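Local coordinates for protein glycogen synthase (Cyanobacterium sp. CLg1, PDB 6GNF) that is a glycogen synthase of the starch and bacterial glycogen synthase family, a GT-B-type glycosyltransferase that holds ADP in the cleft between two sheet-based domains, at residues L438-L441 with Y442-Y446; V523-K526 with K527-A530; C334-A337 with L338-E341. One frame throughout, in Å; residues are numbered along the deposited sequence.

Contact 1 (L438-L441 with Y442-Y446). With ADP (adenosine-5'-diphosphate), chain F.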
ATOM      1  N   LEU A 438      -3.318  -4.492  -5.350  1.00 58.27           N
ATOM      2  CA  LEU A 438      -3.140  -5.887  -4.970  1.00 60.30           C
ATOM      3  C   LEU A 438      -4.372  -6.750  -5.271  1.00 59.90           C
ATOM      4  O   LEU A 438      -4.228  -7.913  -5.630  1.00 58.51           O
ATOM      5  CB  LEU A 438      -2.733  -5.989  -3.506  1.00 61.87           C
ATOM      6  CG  LEU A 438      -1.344  -5.433  -3.106  1.00 65.83           C
ATOM      7  CD1 LEU A 438      -1.043  -5.683  -1.637  1.00 66.96           C
ATOM      8  CD2 LEU A 438      -0.247  -6.050  -3.964  1.00 63.08           C
ATOM      9  N   ASN A 439      -5.569  -6.183  -5.148  1.00 60.12           N
ATOM     10  CA  ASN A 439      -6.801  -6.906  -5.425  1.00 63.79           C
ATOM     11  C   ASN A 439      -6.795  -7.673  -6.719  1.00 61.58           C
ATOM     12  O   ASN A 439      -7.237  -8.815  -6.746  1.00 62.81           O
ATOM     13  CB  ASN A 439      -7.985  -5.954  -5.478  1.00 70.71           C
ATOM     14  CG  ASN A 439      -8.508  -5.595  -4.115  1.00 78.11           C
ATOM     15  OD1 ASN A 439      -7.860  -5.833  -3.088  1.00 83.77           O
ATOM     16  ND2 ASN A 439      -9.682  -4.988  -4.098  1.00 83.23           N
ATOM     17  N   GLN A 440      -6.308  -7.041  -7.781  1.00 59.18           N
ATOM     18  CA  GLN A 440      -6.366  -7.640  -9.110  1.00 60.68           C
ATOM     19  C   GLN A 440      -5.469  -8.875  -9.211  1.00 61.03           C
ATOM     20  O   GLN A 440      -5.787  -9.806  -9.949  1.00 62.61           O
ATOM     21  CB  GLN A 440      -6.037  -6.612 -10.203  1.00 59.73           C
ATOM     22  CG  GLN A 440      -4.561  -6.281 -10.389  1.00 59.61           C
ATOM     23  CD  GLN A 440      -4.041  -5.215  -9.437  1.00 57.48           C
ATOM     24  OE1 GLN A 440      -4.669  -4.890  -8.418  1.00 56.47           O
ATOM     25  NE2 GLN A 440      -2.911  -4.634  -9.790  1.00 57.32           N
ATOM     26  N   LEU A 441      -4.390  -8.899  -8.435  1.00 60.65           N
ATOM     27  CA  LEU A 441      -3.484 -10.045  -8.413  1.00 61.45           C
ATOM     28  C   LEU A 441      -4.161 -11.220  -7.727  1.00 62.92           C
ATOM     29  O   LEU A 441      -4.195 -12.335  -8.260  1.00 61.56           O
ATOM     30  CB  LEU A 441      -2.186  -9.699  -7.691  1.00 59.73           C
ATOM     31  CG  LEU A 441      -1.412  -8.467  -8.168  1.00 59.31           C
ATOM     32  CD1 LEU A 441      -0.099  -8.350  -7.408  1.00 59.83           C
ATOM     33  CD2 LEU A 441      -1.157  -8.511  -9.663  1.00 61.46           C
ATOM     34  N   TYR A 442      -4.741 -10.962  -6.559  1.00 64.44           N
ATOM     35  CA  TYR A 442      -5.517 -11.975  -5.863  1.00 67.08           C
ATOM     36  C   TYR A 442      -6.616 -12.503  -6.770  1.00 67.60           C
ATOM     37  O   TYR A 442      -6.787 -13.716  -6.921  1.00 69.63           O
ATOM     38  CB  TYR A 442      -6.146 -11.405  -4.591  1.00 69.32           C
ATOM     39  CG  TYR A 442      -5.182 -11.047  -3.481  1.00 73.20           C
ATOM     40  CD1 TYR A 442      -3.964 -11.695  -3.338  1.00 76.07           C
ATOM     41  CD2 TYR A 442      -5.518 -10.079  -2.543  1.00 75.34           C
ATOM     42  CE1 TYR A 442      -3.098 -11.374  -2.309  1.00 77.45           C
ATOM     43  CE2 TYR A 442      -4.659  -9.758  -1.509  1.00 78.68           C
ATOM     44  CZ  TYR A 442      -3.449 -10.409  -1.399  1.00 80.43           C
ATOM     45  OH  TYR A 442      -2.593 -10.074  -0.377  1.00 88.43           O
ATOM     46  N   ALA A 443      -7.373 -11.589  -7.364  1.00 65.22           N
ATOM     47  CA  ALA A 443      -8.503 -11.955  -8.202  1.00 65.39           C
ATOM     48  C   ALA A 443      -8.092 -12.930  -9.299  1.00 64.99           C
ATOM     49  O   ALA A 443      -8.759 -13.935  -9.526  1.00 66.62           O
ATOM     50  CB  ALA A 443      -9.131 -10.712  -8.810  1.00 65.23           C
ATOM     51  N   MET A 444      -7.002 -12.629  -9.991  1.00 64.29           N
ATOM     52  CA  MET A 444      -6.541 -13.475 -11.080  1.00 65.48           C
ATOM     53  C   MET A 444      -6.184 -14.884 -10.615  1.00 67.62           C
ATOM     54  O   MET A 444      -6.458 -15.849 -11.315  1.00 71.51           O
ATOM     55  CB  MET A 444      -5.379 -12.821 -11.832  1.00 65.16           C
ATOM     56  CG  MET A 444      -5.829 -11.639 -12.681  1.00 65.53           C
ATOM     57  SD  MET A 444      -4.559 -10.913 -13.732  1.00 66.20           S
ATOM     58  CE  MET A 444      -3.559 -10.052 -12.528  1.00 63.64           C
ATOM     59  N   MET A 445      -5.583 -15.022  -9.441  1.00 67.39           N
ATOM     60  CA  MET A 445      -5.279 -16.355  -8.910  1.00 69.96           C
ATOM     61  C   MET A 445      -6.537 -17.183  -8.652  1.00 68.52           C
ATOM     62  O   MET A 445      -6.477 -18.406  -8.667  1.00 69.18           O
ATOM     63  CB  MET A 445      -4.473 -16.263  -7.618  1.00 73.29           C
ATOM     64  CG  MET A 445      -3.056 -15.789  -7.798  1.00 77.96           C
ATOM     65  SD  MET A 445      -2.190 -15.606  -6.212  1.00 86.73           S
ATOM     66  CE  MET A 445      -2.049 -17.321  -5.701  1.00 91.38           C
ATOM     67  N   TYR A 446      -7.662 -16.505  -8.419  1.00 66.50           N
ATOM     68  CA  TYR A 446      -8.951 -17.165  -8.211  1.00 67.69           C
ATOM     69  C   TYR A 446      -9.766 -17.318  -9.509  1.00 68.42           C
ATOM     70  O   TYR A 446     -10.888 -17.808  -9.476  1.00 69.21           O
ATOM     71  CB  TYR A 446      -9.774 -16.398  -7.162  1.00 67.33           C
ATOM     72  CG  TYR A 446      -9.311 -16.618  -5.729  1.00 66.39           C
ATOM     73  CD1 TYR A 446      -8.106 -16.107  -5.287  1.00 65.87           C
ATOM     74  CD2 TYR A 446     -10.088 -17.331  -4.824  1.00 68.06           C
ATOM     75  CE1 TYR A 446      -7.671 -16.298  -3.987  1.00 66.28           C
ATOM     76  CE2 TYR A 446      -9.665 -17.531  -3.518  1.00 68.44           C
ATOM     77  CZ  TYR A 446      -8.455 -17.007  -3.102  1.00 67.44           C
ATOM     78  OH  TYR A 446      -8.002 -17.195  -1.803  1.00 67.47           O
TER
HETATM   79  PB  ADP F 601      -4.158   0.110  -0.967  1.00 64.14           P
HETATM   80  O1B ADP F 601      -4.006   1.294  -1.885  1.00 64.43           O
HETATM   81  O2B ADP F 601      -2.846  -0.466  -0.509  1.00 64.53           O
HETATM   82  O3B ADP F 601      -5.189   0.311   0.110  1.00 60.91           O
HETATM   83  PA  ADP F 601      -4.091  -2.390  -2.403  1.00 84.47           P
HETATM   84  O1A ADP F 601      -2.629  -2.184  -2.779  1.00 69.12           O
HETATM   85  O2A ADP F 601      -5.058  -3.061  -3.369  1.00 82.66           O
HETATM   86  O3A ADP F 601      -4.791  -0.998  -1.958  1.00 74.64           O
HETATM   87  O5' ADP F 601      -4.149  -3.212  -1.012  1.00 84.56           O
HETATM   88  C5' ADP F 601      -5.297  -3.162  -0.158  1.00 81.96           C
HETATM   89  C4' ADP F 601      -5.428  -4.518   0.526  1.00 81.16           C
HETATM   90  O4' ADP F 601      -6.354  -4.486   1.614  1.00 75.86           O
HETATM   91  C3' ADP F 601      -5.946  -5.555  -0.448  1.00 81.16           C
HETATM   92  O3' ADP F 601      -5.187  -6.753  -0.253  1.00 85.18           O
HETATM   93  C2' ADP F 601      -7.405  -5.726  -0.090  1.00 76.78           C
HETATM   94  O2' ADP F 601      -7.776  -7.083  -0.307  1.00 80.62           O
HETATM   95  C1' ADP F 601      -7.476  -5.338   1.377  1.00 75.05           C
HETATM   96  N9  ADP F 601      -8.693  -4.600   1.814  1.00 73.68           N
HETATM   97  C8  ADP F 601      -8.998  -3.312   1.547  1.00 74.67           C
HETATM   98  N7  ADP F 601     -10.172  -2.951   2.133  1.00 71.25           N
HETATM   99  C5  ADP F 601     -10.629  -4.022   2.805  1.00 70.72           C
HETATM  100  C6  ADP F 601     -11.803  -4.346   3.642  1.00 69.42           C
HETATM  101  N6  ADP F 601     -12.757  -3.427   3.891  1.00 72.60           N
HETATM  102  N1  ADP F 601     -11.900  -5.592   4.152  1.00 70.28           N
HETATM  103  C2  ADP F 601     -10.971  -6.535   3.922  1.00 70.62           C
HETATM  104  N3  ADP F 601      -9.878  -6.305   3.171  1.00 72.08           N
HETATM  105  C4  ADP F 601      -9.649  -5.099   2.599  1.00 71.99           C

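Contact 2 (V523-K526 with K527-A530)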
ATOM      1  N   VAL A 523       1.896 -14.414 -10.408  1.00 64.55           N
ATOM      2  CA  VAL A 523       1.969 -13.113  -9.750  1.00 64.27           C
ATOM      3  C   VAL A 523       2.713 -13.208  -8.407  1.00 63.61           C
ATOM      4  O   VAL A 523       2.481 -12.407  -7.505  1.00 62.61           O
ATOM      5  CB  VAL A 523       0.557 -12.505  -9.549  1.00 63.63           C
ATOM      6  CG1 VAL A 523      -0.049 -12.126 -10.886  1.00 65.48           C
ATOM      7  CG2 VAL A 523      -0.372 -13.460  -8.813  1.00 63.84           C
ATOM      8  N   SER A 524       3.562 -14.225  -8.262  1.00 64.19           N
ATOM      9  CA  SER A 524       4.345 -14.401  -7.040  1.00 63.10           C
ATOM     10  C   SER A 524       5.486 -13.395  -6.989  1.00 61.93           C
ATOM     11  O   SER A 524       5.716 -12.650  -7.958  1.00 61.30           O
ATOM     12  CB  SER A 524       4.912 -15.808  -6.963  1.00 64.47           C
ATOM     13  OG  SER A 524       5.901 -15.991  -7.958  1.00 70.20           O
ATOM     14  N   TRP A 525       6.198 -13.377  -5.859  1.00 59.56           N
ATOM     15  CA  TRP A 525       7.330 -12.474  -5.670  1.00 58.77           C
ATOM     16  C   TRP A 525       8.612 -12.910  -6.389  1.00 61.43           C
ATOM     17  O   TRP A 525       9.576 -12.161  -6.438  1.00 62.45           O
ATOM     18  CB  TRP A 525       7.600 -12.280  -4.177  1.00 55.34           C
ATOM     19  CG  TRP A 525       6.728 -11.250  -3.587  1.00 54.20           C
ATOM     20  CD1 TRP A 525       5.682 -11.447  -2.739  1.00 54.05           C
ATOM     21  CD2 TRP A 525       6.792  -9.844  -3.827  1.00 53.25           C
ATOM     22  NE1 TRP A 525       5.095 -10.243  -2.423  1.00 51.87           N
ATOM     23  CE2 TRP A 525       5.759  -9.243  -3.077  1.00 51.40           C
ATOM     24  CE3 TRP A 525       7.628  -9.032  -4.595  1.00 53.04           C
ATOM     25  CZ2 TRP A 525       5.533  -7.873  -3.079  1.00 52.20           C
ATOM     26  CZ3 TRP A 525       7.410  -7.663  -4.591  1.00 53.34           C
ATOM     27  CH2 TRP A 525       6.367  -7.097  -3.839  1.00 52.97           C
ATOM     28  N   LYS A 526       8.616 -14.114  -6.944  1.00 67.38           N
ATOM     29  CA  LYS A 526       9.808 -14.719  -7.545  1.00 71.73           C
ATOM     30  C   LYS A 526      10.526 -13.808  -8.552  1.00 71.19           C
ATOM     31  O   LYS A 526      11.686 -13.446  -8.343  1.00 71.65           O
ATOM     32  CB  LYS A 526       9.410 -16.047  -8.191  1.00 75.89           C
ATOM     33  CG  LYS A 526      10.524 -17.061  -8.399  1.00 82.18           C
ATOM     34  CD  LYS A 526       9.957 -18.484  -8.331  1.00 88.15           C
ATOM     35  CE  LYS A 526      10.362 -19.346  -9.516  1.00 93.16           C
ATOM     36  NZ  LYS A 526      11.837 -19.525  -9.620  1.00 95.89           N
ATOM     37  N   LYS A 527       9.824 -13.400  -9.607  1.00 70.96           N
ATOM     38  CA  LYS A 527      10.409 -12.548 -10.653  1.00 71.62           C
ATOM     39  C   LYS A 527      10.727 -11.122 -10.209  1.00 65.00           C
ATOM     40  O   LYS A 527      11.781 -10.604 -10.574  1.00 66.60           O
ATOM     41  CB  LYS A 527       9.502 -12.492 -11.883  1.00 75.08           C
ATOM     42  CG  LYS A 527       9.457 -13.786 -12.669  1.00 82.93           C
ATOM     43  CD  LYS A 527       8.303 -13.779 -13.656  1.00 87.79           C
ATOM     44  CE  LYS A 527       8.001 -15.171 -14.188  1.00 93.98           C
ATOM     45  NZ  LYS A 527       9.069 -15.664 -15.101  1.00 99.29           N
ATOM     46  N   PRO A 528       9.783 -10.453  -9.530  1.00 59.13           N
ATOM     47  CA  PRO A 528      10.132  -9.107  -9.086  1.00 57.83           C
ATOM     48  C   PRO A 528      11.257  -9.081  -8.049  1.00 56.95           C
ATOM     49  O   PRO A 528      12.121  -8.207  -8.123  1.00 58.71           O
ATOM     50  CB  PRO A 528       8.820  -8.559  -8.508  1.00 55.37           C
ATOM     51  CG  PRO A 528       7.923  -9.725  -8.359  1.00 56.75           C
ATOM     52  CD  PRO A 528       8.347 -10.722  -9.385  1.00 57.81           C
ATOM     53  N   ALA A 529      11.291 -10.053  -7.144  1.00 56.33           N
ATOM     54  CA  ALA A 529      12.364 -10.116  -6.137  1.00 55.08           C
ATOM     55  C   ALA A 529      13.714 -10.192  -6.828  1.00 55.49           C
ATOM     56  O   ALA A 529      14.670  -9.539  -6.414  1.00 54.87           O
ATOM     57  CB  ALA A 529      12.185 -11.313  -5.225  1.00 55.10           C
ATOM     58  N   ALA A 530      13.784 -11.002  -7.877  1.00 57.28           N
ATOM     59  CA  ALA A 530      15.002 -11.135  -8.673  1.00 58.83           C
ATOM     60  C   ALA A 530      15.450  -9.797  -9.275  1.00 59.45           C
ATOM     61  O   ALA A 530      16.641  -9.534  -9.381  1.00 60.36           O
ATOM     62  CB  ALA A 530      14.804 -12.172  -9.765  1.00 58.78           C
TER
HETATM   63  O   HOH W   1       7.049 -14.373 -10.067  1.00 62.13           O

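Contact 3 (C334-A337 with L338-E341)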
ATOM      1  N   CYS A 334     -19.046 -21.102  -4.741  1.00 84.16           N
ATOM      2  CA  CYS A 334     -18.616 -19.847  -4.118  1.00 82.36           C
ATOM      3  C   CYS A 334     -19.492 -18.664  -4.548  1.00 81.95           C
ATOM      4  O   CYS A 334     -19.831 -17.820  -3.729  1.00 80.73           O
ATOM      5  CB  CYS A 334     -17.150 -19.566  -4.437  1.00 80.32           C
ATOM      6  SG  CYS A 334     -16.016 -20.693  -3.591  1.00 82.72           S
ATOM      7  N   LYS A 335     -19.865 -18.620  -5.824  1.00 83.83           N
ATOM      8  CA  LYS A 335     -20.740 -17.562  -6.337  1.00 83.62           C
ATOM      9  C   LYS A 335     -22.096 -17.564  -5.635  1.00 84.88           C
ATOM     10  O   LYS A 335     -22.555 -16.529  -5.148  1.00 84.12           O
ATOM     11  CB  LYS A 335     -20.944 -17.704  -7.849  1.00 84.08           C
ATOM     12  CG  LYS A 335     -21.689 -16.536  -8.478  1.00 83.80           C
ATOM     13  CD  LYS A 335     -21.651 -16.595  -9.991  1.00 83.97           C
ATOM     14  CE  LYS A 335     -22.428 -15.446 -10.605  1.00 84.45           C
ATOM     15  NZ  LYS A 335     -22.261 -15.400 -12.085  1.00 85.15           N
ATOM     16  N   VAL A 336     -22.756 -18.717  -5.633  1.00 86.94           N
ATOM     17  CA  VAL A 336     -24.033 -18.877  -4.936  1.00 88.32           C
ATOM     18  C   VAL A 336     -23.925 -18.565  -3.437  1.00 86.85           C
ATOM     19  O   VAL A 336     -24.855 -18.012  -2.850  1.00 86.44           O
ATOM     20  CB  VAL A 336     -24.612 -20.289  -5.195  1.00 91.17           C
ATOM     21  CG1 VAL A 336     -25.672 -20.683  -4.179  1.00 93.87           C
ATOM     22  CG2 VAL A 336     -25.091 -20.413  -6.635  1.00 93.32           C
ATOM     23  N   ALA A 337     -22.797 -18.916  -2.822  1.00 85.48           N
ATOM     24  CA  ALA A 337     -22.552 -18.607  -1.411  1.00 85.12           C
ATOM     25  C   ALA A 337     -22.445 -17.098  -1.165  1.00 85.18           C
ATOM     26  O   ALA A 337     -23.012 -16.580  -0.198  1.00 86.14           O
ATOM     27  CB  ALA A 337     -21.291 -19.306  -0.926  1.00 84.81           C
ATOM     28  N   LEU A 338     -21.718 -16.404  -2.037  1.00 83.52           N
ATOM     29  CA  LEU A 338     -21.599 -14.948  -1.968  1.00 82.43           C
ATOM     30  C   LEU A 338     -22.961 -14.290  -2.135  1.00 83.71           C
ATOM     31  O   LEU A 338     -23.339 -13.415  -1.357  1.00 83.32           O
ATOM     32  CB  LEU A 338     -20.651 -14.440  -3.059  1.00 80.66           C
ATOM     33  CG  LEU A 338     -20.409 -12.932  -3.168  1.00 78.22           C
ATOM     34  CD1 LEU A 338     -19.822 -12.371  -1.882  1.00 77.38           C
ATOM     35  CD2 LEU A 338     -19.493 -12.648  -4.348  1.00 76.68           C
ATOM     36  N   GLN A 339     -23.695 -14.724  -3.150  1.00 86.57           N
ATOM     37  CA  GLN A 339     -25.024 -14.194  -3.420  1.00 90.31           C
ATOM     38  C   GLN A 339     -25.922 -14.295  -2.195  1.00 94.21           C
ATOM     39  O   GLN A 339     -26.559 -13.309  -1.815  1.00 96.91           O
ATOM     40  CB  GLN A 339     -25.659 -14.915  -4.614  1.00 91.18           C
ATOM     41  CG  GLN A 339     -25.026 -14.514  -5.936  1.00 89.68           C
ATOM     42  CD  GLN A 339     -25.578 -15.270  -7.127  1.00 91.51           C
ATOM     43  OE1 GLN A 339     -26.002 -16.416  -7.012  1.00 95.30           O
ATOM     44  NE2 GLN A 339     -25.556 -14.631  -8.292  1.00 91.60           N
ATOM     45  N   LYS A 340     -26.000 -15.489  -1.610  1.00 96.05           N
ATOM     46  CA  LYS A 340     -26.799 -15.693  -0.404  1.00 97.43           C
ATOM     47  C   LYS A 340     -26.292 -14.860   0.770  1.00 94.74           C
ATOM     48  O   LYS A 340     -27.081 -14.269   1.496  1.00 97.78           O
ATOM     49  CB  LYS A 340     -26.834 -17.169  -0.004  1.00100.10           C
ATOM     50  CG  LYS A 340     -27.402 -17.394   1.389  1.00101.74           C
ATOM     51  CD  LYS A 340     -28.014 -18.768   1.555  1.00104.95           C
ATOM     52  CE  LYS A 340     -28.778 -18.853   2.867  1.00107.56           C
ATOM     53  NZ  LYS A 340     -27.884 -18.621   4.037  1.00106.51           N
ATOM     54  N   GLU A 341     -24.984 -14.828   0.967  1.00 90.75           N
ATOM     55  CA  GLU A 341     -24.406 -14.059   2.070  1.00 90.69           C
ATOM     56  C   GLU A 341     -24.793 -12.577   1.998  1.00 90.14           C
ATOM     57  O   GLU A 341     -24.960 -11.927   3.025  1.00 89.64           O
ATOM     58  CB  GLU A 341     -22.879 -14.199   2.075  1.00 89.20           C
ATOM     59  CG  GLU A 341     -22.198 -13.724   3.351  1.00 89.35           C
ATOM     60  CD  GLU A 341     -22.336 -14.681   4.515  1.00 91.29           C
ATOM     61  OE1 GLU A 341     -23.176 -15.602   4.477  1.00 94.02           O
ATOM     62  OE2 GLU A 341     -21.576 -14.502   5.487  1.00 92.61           O
TER

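Contact 1 (L438-L441 with Y442-Y446)
L438, N439 and Y442 meet at the ADP-binding end of helix 439-445, the helical part of the beta-alpha-beta unit that runs from strand 426-429 to strand 449-452. L438 N donates to ADP O2A at 3.0 Å with an N-H...acceptor angle of 157°, so the residue just before the helix presents its N-H to the alpha phosphate at the helix N terminus. The N-terminal end of the helix would be expected to favour the negative charge there. One residue on, N439 OD1 accepts a weak bond from ADP O2' at 3.1 Å. Its amide is turned so that ND2 reaches I356 O, which fixes the flip of the group and leaves the oxygen toward the ribose.

L438 O is gripped twice, by L441 N at 3.0 Å and by Y442 N at 3.2 Å; the second N-H points almost straight at it (169°). The same oxygen lies over one face of the Y442 ring, 3.9 Å from Y442 CG. With CG of Y442 beside its own backbone N (chi1 -68°), the ring folds back toward the ligand. ADP O3' then sits at the ring edge, near its plane and 3.3 Å from Y442 CE2, while W310 stacks on the tyrosine.

Farther along, A443 N to N439 O, M444 N to Q440 O and M445 N to L441 O continue the alpha-helical bonding. Q440 turns its own polar end away from these carbonyls, its NE2 bonding C436 O and T461 OG1. M444 bends at its thioether, bringing CE to 3.4 Å from Q440 O and, obliquely across L441, to 4.0 Å from L441 CD2.

Contact 2 (V523-K526 with K527-A530)
The side chains of W525 and P528 cross at about a right angle. P528 CG approaches the six-membered part of the tryptophan obliquely, 3.8 Å from W525 CE3. Around the rest of the indole are N303 and, on helix 39-54, V43, L47 and E50, so W525 is buried between the start of the helix that follows it and helix 39-54.

The proline ring also rests on backbone oxygens. P528, having no N-H, cannot give S524 O the i to i+4 bond; its CD lies 3.6 Å from that oxygen. The regular pattern starts with the next residue, A529 N donating to W525 O at 2.8 Å (155°), followed by A530 N to K526 O at 3.3 Å.

S524 supplies the cap. Its OG, swung toward the helix by chi1 of 69°, accepts a weak bond from K526 N at 3.5 Å, the two-residue spacing of an ST turn. A water extends the cap: it donates to S524 OG at 2.9 Å and accepts from K527 N at 3.0 Å. D522 OD1 bonds the same hydroxyl, holding it in place from outside.

The first N-H groups of the helix are therefore met by one serine, directly and through water. Two lysines at a helix N terminus would be expected to be somewhat unfavourable electrostatically, and D522, which K527 touches, probably offsets part of that charge.

Contact 3 (C334-A337 with L338-E341)
Backbone bonds between C334-A337 and L338-E341 are four consecutive alpha-helical ones. L338 N donates to C334 O and Q339 N to K335 O, each at 2.9 Å; K340 N reaches V336 O at 3.0 Å and E341 N reaches A337 O at 2.9 Å. Their N-H...acceptor angles run from 158° to 169°, as expected of regular alpha-helix.

Polar side chains lie alongside that ladder. Q339 extends back along the helix, its CG passing 3.3 Å from K335 O. Its amide ends between two residues, with NE2 4.0 Å from K335 CE and OE1 4.1 Å from V336 CG2. Neither approach is a bond: OE1 accepts from D347 N, and NE2 pairs with Q381 OE1, which fixes the amide at both ends. K335, fully extended from a first torsion of -172°, carries NZ past the glutamine to a salt bridge with D425 OD2 and to the carbonyls of P348 and I350.

Apolar contacts reach beyond the helix. L338 packs on F419 and I420 of helix 414-423 and on L352; A337 meets F419, and C334 meets A422. With K340 and E341 exposed and L338 buried, this final part of helix 327-341 is amphipathic, one of the helices flanking the parallel sheet of a Rossmann-like GT-B domain.

Overall arrangement
From the N terminus the order is contact 3, contact 1, contact 2. All three are turns within continuous chain, so they follow in series, neither nesting nor crossing, and none closes a long loop. Contact 3 ends helix 327-341, just before the six-stranded parallel sheet begins at strand 352-356. Contact 1 lies within that sheet's own succession of strands and helices; the centres of contacts 1 and 3 are about 19 Å apart and the two do not touch. Contact 2 starts helix 526-540, which leans on helix 39-54 from the nine-stranded half. V523 joins it to contact 1, V523 CG2 packing 3.7 Å from M445 CG, so the C-terminal chain connects both halves.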